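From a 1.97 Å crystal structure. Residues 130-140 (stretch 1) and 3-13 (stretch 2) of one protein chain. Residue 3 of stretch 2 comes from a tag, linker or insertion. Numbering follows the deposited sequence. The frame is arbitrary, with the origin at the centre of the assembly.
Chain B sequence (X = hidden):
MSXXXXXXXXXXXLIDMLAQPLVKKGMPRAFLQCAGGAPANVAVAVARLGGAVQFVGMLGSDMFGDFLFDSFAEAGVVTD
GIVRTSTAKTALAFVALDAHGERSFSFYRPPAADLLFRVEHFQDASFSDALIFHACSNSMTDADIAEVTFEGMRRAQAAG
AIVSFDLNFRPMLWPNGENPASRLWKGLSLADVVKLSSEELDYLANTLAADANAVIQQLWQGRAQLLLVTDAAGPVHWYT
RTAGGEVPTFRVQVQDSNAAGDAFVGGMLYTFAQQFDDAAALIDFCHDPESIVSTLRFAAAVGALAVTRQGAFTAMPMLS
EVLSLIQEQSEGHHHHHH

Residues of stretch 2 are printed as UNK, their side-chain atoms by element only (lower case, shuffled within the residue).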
ATOM      1  N   ALA B 130      31.489 -10.264  -8.732  1.00 25.18           N
ATOM      2  CA  ALA B 130      30.638  -9.798  -9.822  1.00 23.32           C
ATOM      3  C   ALA B 130      31.328  -9.552 -11.159  1.00 20.95           C
ATOM      4  O   ALA B 130      32.396  -8.945 -11.232  1.00 20.98           O
ATOM      5  CB  ALA B 130      29.899  -8.535  -9.398  1.00 22.13           C
ATOM      6  N   LEU B 131      30.694 -10.030 -12.220  1.00 19.52           N
ATOM      7  CA  LEU B 131      31.196  -9.823 -13.568  1.00 19.62           C
ATOM      8  C   LEU B 131      30.295  -8.772 -14.220  1.00 19.20           C
ATOM      9  O   LEU B 131      30.701  -8.084 -15.159  1.00 19.88           O
ATOM     10  CB  LEU B 131      31.145 -11.126 -14.371  1.00 19.88           C
ATOM     11  CG  LEU B 131      31.497 -11.025 -15.863  1.00 21.76           C
ATOM     12  CD1 LEU B 131      32.858 -10.367 -16.041  1.00 21.68           C
ATOM     13  CD2 LEU B 131      31.487 -12.417 -16.481  1.00 21.81           C
ATOM     14  N   ILE B 132      29.073  -8.654 -13.702  1.00 18.66           N
ATOM     15  CA  ILE B 132      28.085  -7.696 -14.213  1.00 17.54           C
ATOM     16  C   ILE B 132      27.305  -7.047 -13.067  1.00 17.39           C
ATOM     17  O   ILE B 132      26.989  -7.704 -12.074  1.00 18.66           O
ATOM     18  CB  ILE B 132      27.066  -8.396 -15.151  1.00 17.73           C
ATOM     19  CG1 ILE B 132      27.809  -9.076 -16.305  1.00 18.57           C
ATOM     20  CG2 ILE B 132      26.058  -7.376 -15.706  1.00 17.16           C
ATOM     21  CD1 ILE B 132      26.901  -9.844 -17.250  1.00 17.10           C
ATOM     22  N   PHE B 133      27.018  -5.752 -13.205  1.00 16.45           N
ATOM     23  CA  PHE B 133      26.233  -5.001 -12.220  1.00 15.45           C
ATOM     24  C   PHE B 133      25.094  -4.395 -13.039  1.00 16.68           C
ATOM     25  O   PHE B 133      25.332  -3.588 -13.941  1.00 16.63           O
ATOM     26  CB  PHE B 133      27.071  -3.878 -11.594  1.00 16.56           C
ATOM     27  CG  PHE B 133      26.319  -3.027 -10.588  1.00 17.61           C
ATOM     28  CD1 PHE B 133      26.319  -3.355  -9.237  1.00 18.84           C
ATOM     29  CD2 PHE B 133      25.633  -1.881 -10.996  1.00 18.99           C
ATOM     30  CE1 PHE B 133      25.653  -2.558  -8.300  1.00 18.63           C
ATOM     31  CE2 PHE B 133      24.959  -1.071 -10.067  1.00 19.15           C
ATOM     32  CZ  PHE B 133      24.972  -1.411  -8.718  1.00 20.63           C
ATOM     33  N   HIS B 134      23.862  -4.785 -12.746  1.00 16.14           N
ATOM     34  CA  HIS B 134      22.720  -4.269 -13.496  1.00 16.17           C
ATOM     35  C   HIS B 134      21.809  -3.400 -12.647  1.00 15.84           C
ATOM     36  O   HIS B 134      21.467  -3.768 -11.526  1.00 15.99           O
ATOM     37  CB  HIS B 134      21.900  -5.421 -14.092  1.00 15.46           C
ATOM     38  CG  HIS B 134      20.742  -4.957 -14.926  1.00 18.45           C
ATOM     39  ND1 HIS B 134      19.442  -4.943 -14.459  1.00 21.51           N
ATOM     40  CD2 HIS B 134      20.702  -4.430 -16.168  1.00 15.39           C
ATOM     41  CE1 HIS B 134      18.654  -4.422 -15.384  1.00 16.01           C
ATOM     42  NE2 HIS B 134      19.392  -4.102 -16.431  1.00 20.93           N
ATOM     43  N   ALA B 135      21.413  -2.252 -13.192  1.00 16.41           N
ATOM     44  CA  ALA B 135      20.530  -1.326 -12.483  1.00 17.60           C
ATOM     45  C   ALA B 135      19.526  -0.689 -13.442  1.00 18.91           C
ATOM     46  O   ALA B 135      19.685  -0.769 -14.659  1.00 17.85           O
ATOM     47  CB  ALA B 135      21.353  -0.240 -11.794  1.00 18.04           C
ATOM     48  N   CYS B 136      18.495  -0.062 -12.877  1.00 18.97           N
ATOM     49  CA  CYS B 136      17.442   0.605 -13.644  1.00 20.14           C
ATOM     50  C   CYS B 136      17.227   1.997 -13.046  1.00 19.42           C
ATOM     51  O   CYS B 136      17.744   2.280 -11.971  1.00 20.25           O
ATOM     52  CB  CYS B 136      16.152  -0.218 -13.581  1.00 21.18           C
ATOM     53  SG  CYS B 136      16.310  -1.849 -14.393  1.00 28.98           S
ATOM     54  N   SER B 137      16.470   2.861 -13.720  1.00 19.16           N
ATOM     55  CA  SER B 137      16.278   4.222 -13.211  1.00 21.01           C
ATOM     56  C   SER B 137      15.342   4.375 -12.012  1.00 21.56           C
ATOM     57  O   SER B 137      15.295   5.442 -11.397  1.00 22.50           O
ATOM     58  CB  SER B 137      15.811   5.162 -14.334  1.00 19.87           C
ATOM     59  OG  SER B 137      14.471   4.895 -14.708  1.00 20.94           O
ATOM     60  N   ASN B 138      14.603   3.328 -11.662  1.00 21.40           N
ATOM     61  CA  ASN B 138      13.694   3.436 -10.526  1.00 22.97           C
ATOM     62  C   ASN B 138      14.433   3.653  -9.216  1.00 22.37           C
ATOM     63  O   ASN B 138      13.877   4.214  -8.271  1.00 23.41           O
ATOM     64  CB  ASN B 138      12.793   2.206 -10.443  1.00 23.77           C
ATOM     65  CG  ASN B 138      11.864   2.108 -11.631  1.00 30.55           C
ATOM     66  OD1 ASN B 138      11.208   3.088 -11.997  1.00 26.80           O
ATOM     67  ND2 ASN B 138      11.807   0.930 -12.251  1.00 34.06           N
ATOM     68  N   SER B 139      15.690   3.228  -9.161  1.00 21.14           N
ATOM     69  CA  SER B 139      16.489   3.429  -7.954  1.00 21.61           C
ATOM     70  C   SER B 139      17.203   4.783  -8.035  1.00 21.60           C
ATOM     71  O   SER B 139      18.260   4.982  -7.434  1.00 20.96           O
ATOM     72  CB  SER B 139      17.508   2.295  -7.777  1.00 20.12           C
ATOM     73  OG  SER B 139      18.423   2.244  -8.856  1.00 21.17           O
HETATM   74  N   MSE B 140      16.610   5.711  -8.783  1.00 22.95           N
HETATM   75  CA  MSE B 140      17.157   7.060  -8.936  1.00 24.21           C
HETATM   76  C   MSE B 140      16.058   8.103  -8.721  1.00 24.84           C
HETATM   77  O   MSE B 140      16.250   9.285  -9.012  1.00 24.12           O
HETATM   78  CB  MSE B 140      17.734   7.254 -10.344  1.00 25.33           C
HETATM   79  CG  MSE B 140      18.916   6.362 -10.682  1.00 29.03           C
HETATM   80 SE   MSE B 140      19.499   6.593 -12.533  1.00 38.01          SE
HETATM   81  CE  MSE B 140      20.866   5.212 -12.534  1.00 29.73           C
ATOM     82  N   UNK B   3      35.793 -17.538  -8.599  1.00 37.99           N
ATOM     83  CA  UNK B   3      34.995 -17.264  -9.824  1.00 39.61           C
ATOM     84  C   UNK B   3      34.324 -15.864  -9.820  1.00 37.91           C
ATOM     85  O   UNK B   3      33.680 -15.463  -8.850  1.00 41.02           O
ATOM     86  c   UNK B   3      34.289 -19.842  -9.959  1.00 39.04           C
ATOM     87  c   UNK B   3      33.920 -18.341 -10.007  1.00 39.26           C
ATOM     88  c   UNK B   3      35.317 -20.157 -11.034  1.00 38.18           C
ATOM     89  c   UNK B   3      33.023 -20.681 -10.178  1.00 35.26           C
ATOM     90  N   UNK B   4      34.485 -15.138 -10.924  1.00 33.91           N
ATOM     91  CA  UNK B   4      33.926 -13.795 -11.093  1.00 29.80           C
ATOM     92  C   UNK B   4      32.962 -13.918 -12.269  1.00 27.38           C
ATOM     93  O   UNK B   4      33.255 -13.486 -13.380  1.00 26.18           O
ATOM     94  c   UNK B   4      35.991 -10.401 -11.320  1.00 27.16           C
ATOM     95  c   UNK B   4      35.611  -8.919 -11.226  1.00 25.13           C
ATOM     96  c   UNK B   4      35.069 -12.804 -11.402  1.00 29.43           C
ATOM     97  c   UNK B   4      34.752 -11.313 -11.207  1.00 26.12           C
ATOM     98  n   UNK B   4      34.885  -8.533  -9.973  1.00 25.53           N
ATOM     99  N   UNK B   5      31.814 -14.537 -12.017  1.00 25.17           N
ATOM    100  CA  UNK B   5      30.812 -14.748 -13.062  1.00 25.73           C
ATOM    101  C   UNK B   5      29.424 -14.363 -12.566  1.00 23.34           C
ATOM    102  O   UNK B   5      28.432 -14.556 -13.263  1.00 24.49           O
ATOM    103  c   UNK B   5      32.659 -16.244 -15.177  1.00 34.48           C
ATOM    104  n   UNK B   5      32.837 -16.585 -17.654  1.00 32.88           N
ATOM    105  c   UNK B   5      32.302 -17.131 -16.371  1.00 34.44           C
ATOM    106  c   UNK B   5      32.139 -16.826 -13.865  1.00 32.30           C
ATOM    107  c   UNK B   5      30.787 -16.227 -13.477  1.00 27.44           C
ATOM    108  N   UNK B   6      29.353 -13.821 -11.358  1.00 20.98           N
ATOM    109  CA  UNK B   6      28.072 -13.457 -10.762  1.00 21.48           C
ATOM    110  C   UNK B   6      27.483 -12.188 -11.350  1.00 20.38           C
ATOM    111  O   UNK B   6      28.195 -11.214 -11.592  1.00 21.62           O
ATOM    112  o   UNK B   6      28.747 -14.488  -8.666  1.00 23.74           O
ATOM    113  c   UNK B   6      28.207 -13.289  -9.231  1.00 21.81           C
ATOM    114  c   UNK B   6      26.842 -13.002  -8.592  1.00 19.31           C
ATOM    115  N   UNK B   7      26.182 -12.229 -11.612  1.00 19.78           N
ATOM    116  CA  UNK B   7      25.465 -11.080 -12.133  1.00 18.32           C
ATOM    117  C   UNK B   7      24.804 -10.449 -10.919  1.00 19.30           C
ATOM    118  O   UNK B   7      24.030 -11.087 -10.209  1.00 20.52           O
ATOM    119  c   UNK B   7      24.399 -11.498 -13.154  1.00 19.63           C
ATOM    120  c   UNK B   7      23.542 -10.287 -13.560  1.00 17.55           C
ATOM    121  c   UNK B   7      24.163 -12.729 -15.372  1.00 19.16           C
ATOM    122  c   UNK B   7      25.096 -12.102 -14.375  1.00 17.71           C
ATOM    123  N   UNK B   8      25.143  -9.197 -10.672  1.00 19.50           N
ATOM    124  CA  UNK B   8      24.618  -8.472  -9.536  1.00 21.16           C
ATOM    125  C   UNK B   8      23.515  -7.526  -9.999  1.00 20.63           C
ATOM    126  O   UNK B   8      23.763  -6.592 -10.757  1.00 21.71           O
ATOM    127  c   UNK B   8      25.791  -7.741  -8.877  1.00 24.69           C
ATOM    128  c   UNK B   8      26.860  -6.668  -6.932  1.00 30.95           C
ATOM    129  c   UNK B   8      25.675  -6.587  -7.897  1.00 31.13           C
ATOM    130  c   UNK B   8      24.358  -6.612  -7.183  1.00 29.90           C
ATOM    131  N   UNK B   9      22.289  -7.805  -9.570  1.00 19.24           N
ATOM    132  CA  UNK B   9      21.136  -6.981  -9.935  1.00 19.03           C
ATOM    133  C   UNK B   9      20.800  -6.094  -8.753  1.00 18.82           C
ATOM    134  O   UNK B   9      20.482  -6.583  -7.673  1.00 19.51           O
ATOM    135  s   UNK B   9      20.190  -8.861 -11.773  1.00 19.25           S
ATOM    136  c   UNK B   9      19.940  -7.867 -10.281  1.00 18.61           C
ATOM    137  N   UNK B  10      20.856  -4.785  -8.962  1.00 18.36           N
ATOM    138  CA  UNK B  10      20.605  -3.850  -7.877  1.00 18.79           C
ATOM    139  C   UNK B  10      19.375  -2.967  -8.021  1.00 18.39           C
ATOM    140  O   UNK B  10      19.051  -2.502  -9.108  1.00 18.56           O
ATOM    141  c   UNK B  10      21.231  -0.569  -7.133  1.00 20.18           C
ATOM    142  c   UNK B  10      21.612  -1.839  -6.706  1.00 20.63           C
ATOM    143  c   UNK B  10      21.093   0.196  -4.856  1.00 19.49           C
ATOM    144  c   UNK B  10      21.828  -2.945  -7.697  1.00 19.36           C
ATOM    145  c   UNK B  10      21.733  -2.080  -5.341  1.00 20.45           C
ATOM    146  c   UNK B  10      20.972   0.447  -6.214  1.00 18.65           C
ATOM    147  c   UNK B  10      21.476  -1.067  -4.415  1.00 20.45           C
ATOM    148  N   UNK B  11      18.700  -2.716  -6.906  1.00 20.79           N
ATOM    149  CA  UNK B  11      17.554  -1.836  -6.965  1.00 20.37           C
ATOM    150  C   UNK B  11      16.330  -2.233  -6.177  1.00 20.23           C
ATOM    151  O   UNK B  11      16.405  -2.648  -5.021  1.00 20.02           O
ATOM    152  N   UNK B  12      15.180  -2.112  -6.824  1.00 20.46           N
ATOM    153  CA  UNK B  12      13.942  -2.421  -6.157  1.00 22.22           C
ATOM    154  C   UNK B  12      13.324  -3.758  -6.509  1.00 21.77           C
ATOM    155  O   UNK B  12      13.371  -4.216  -7.653  1.00 20.97           O
ATOM    156  o   UNK B  12      14.206  -0.832  -8.824  1.00 42.16           O
ATOM    157  c   UNK B  12      12.914  -1.309  -6.411  1.00 27.92           C
ATOM    158  c   UNK B  12      12.146  -1.412  -7.731  1.00 34.38           C
ATOM    159  c   UNK B  12      12.987  -1.091  -8.964  1.00 39.70           C
ATOM    160  o   UNK B  12      12.421  -1.098 -10.085  1.00 40.90           O
ATOM    161  N   UNK B  13      12.770  -4.374  -5.476  1.00 20.42           N
ATOM    162  CA  UNK B  13      12.038  -5.619  -5.561  1.00 20.23           C
ATOM    163  C   UNK B  13      10.767  -5.155  -4.850  1.00 20.75           C
ATOM    164  O   UNK B  13      10.841  -4.557  -3.774  1.00 22.36           O
ATOM    165  c   UNK B  13      12.733  -6.720  -4.761  1.00 17.03           C
TER
HETATM  166  O   HOH W   1      18.169  -0.157 -10.133  1.00 21.26           O

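Position 3 carries four side-chain carbons forked at the second, and none comes near stretch 1. The fork identifies Leu3, which derives from the expression tag and lies exposed. Position 4 has four carbons in a row ending in a nitrogen, the mark of a lysine. The chain of Lys4 is extended through chi3, and its end turns back to stretch 1, where NZ donates a hydrogen bond of 2.8 Å to Ala130 O; the carbonyl O of Lys4 also lies 3.3 Å from Leu131 CB.

Position 5 has the same makeup, four carbons and a terminal nitrogen, but its CB points away from stretch 1. This is Lys5, whose CD approaches Leu131 CD2 at 4.2 Å while its NZ is bonded elsewhere in the structure. At position 6 one carbon carries an oxygen and a carbon, which gives Thr6. Its CA-to-CB bond points sideways, and the hydrogen bonds here come from the backbone: Thr6 O accepts a hydrogen bond from Leu131 N at 2.8 Å and a weak one from Ile132 N at 3.4 Å. One carbonyl serving two successive amides marks a beta bulge, where the register shifts by one residue.

Position 7 shows four carbons forked at the first, one arm two carbons long, and is therefore Ile7. It pairs with Ile132 on the same face of the sheet, with Ile7 CG1 4.1 Å from Ile132 CD1. Four carbons forked at the second occupy position 8, on the other face with Phe133. In Leu8, CG packs 3.6 Å from Phe133 CD1 and CB lies 4.2 Å from Ala130 CB. Its backbone bonds in both directions, Leu8 N to Ile132 O at 2.8 Å and His134 N to Leu8 O at 2.7 Å.

Position 9, a carbon followed by sulfur, is Cys9; its SG lies 4.5 Å from His134 CB, on the face shared with Ile7 and Ile132. A carbon and a six-carbon ring at position 10 indicate Phe10. Its CB touches Phe133 CZ at 3.6 Å, and the two rings are nearly parallel (19°) but slid apart, with centroids separated by 6.0 Å, so they barely overlap. Phe10 N donates to His134 O at 2.8 Å.

Position 11 has no side-chain atoms and is Gly11. Its phi/psi of 138/-135 would jam a CB against the preceding carbonyl, so the backbone itself calls for glycine. At position 12 three carbons end in two oxygens: this is Glu12, whose OE2 accepts a hydrogen bond from Asn138 ND2 at 3.0 Å. The lone carbon at position 13, beyond reach of stretch 1, is Ala13.

The contact is a parallel strand pairing. Alternating backbone hydrogen bonds fix the register beyond the bulge, while apolar side chains pack on both faces. Near Phe10 and Cys136, water 1 links the two stretches, donating to Phe10 O at 2.7 Å and accepting from Cys136 N at 2.8 Å.

Stretch 2 3-13: LKKTILCFGEA
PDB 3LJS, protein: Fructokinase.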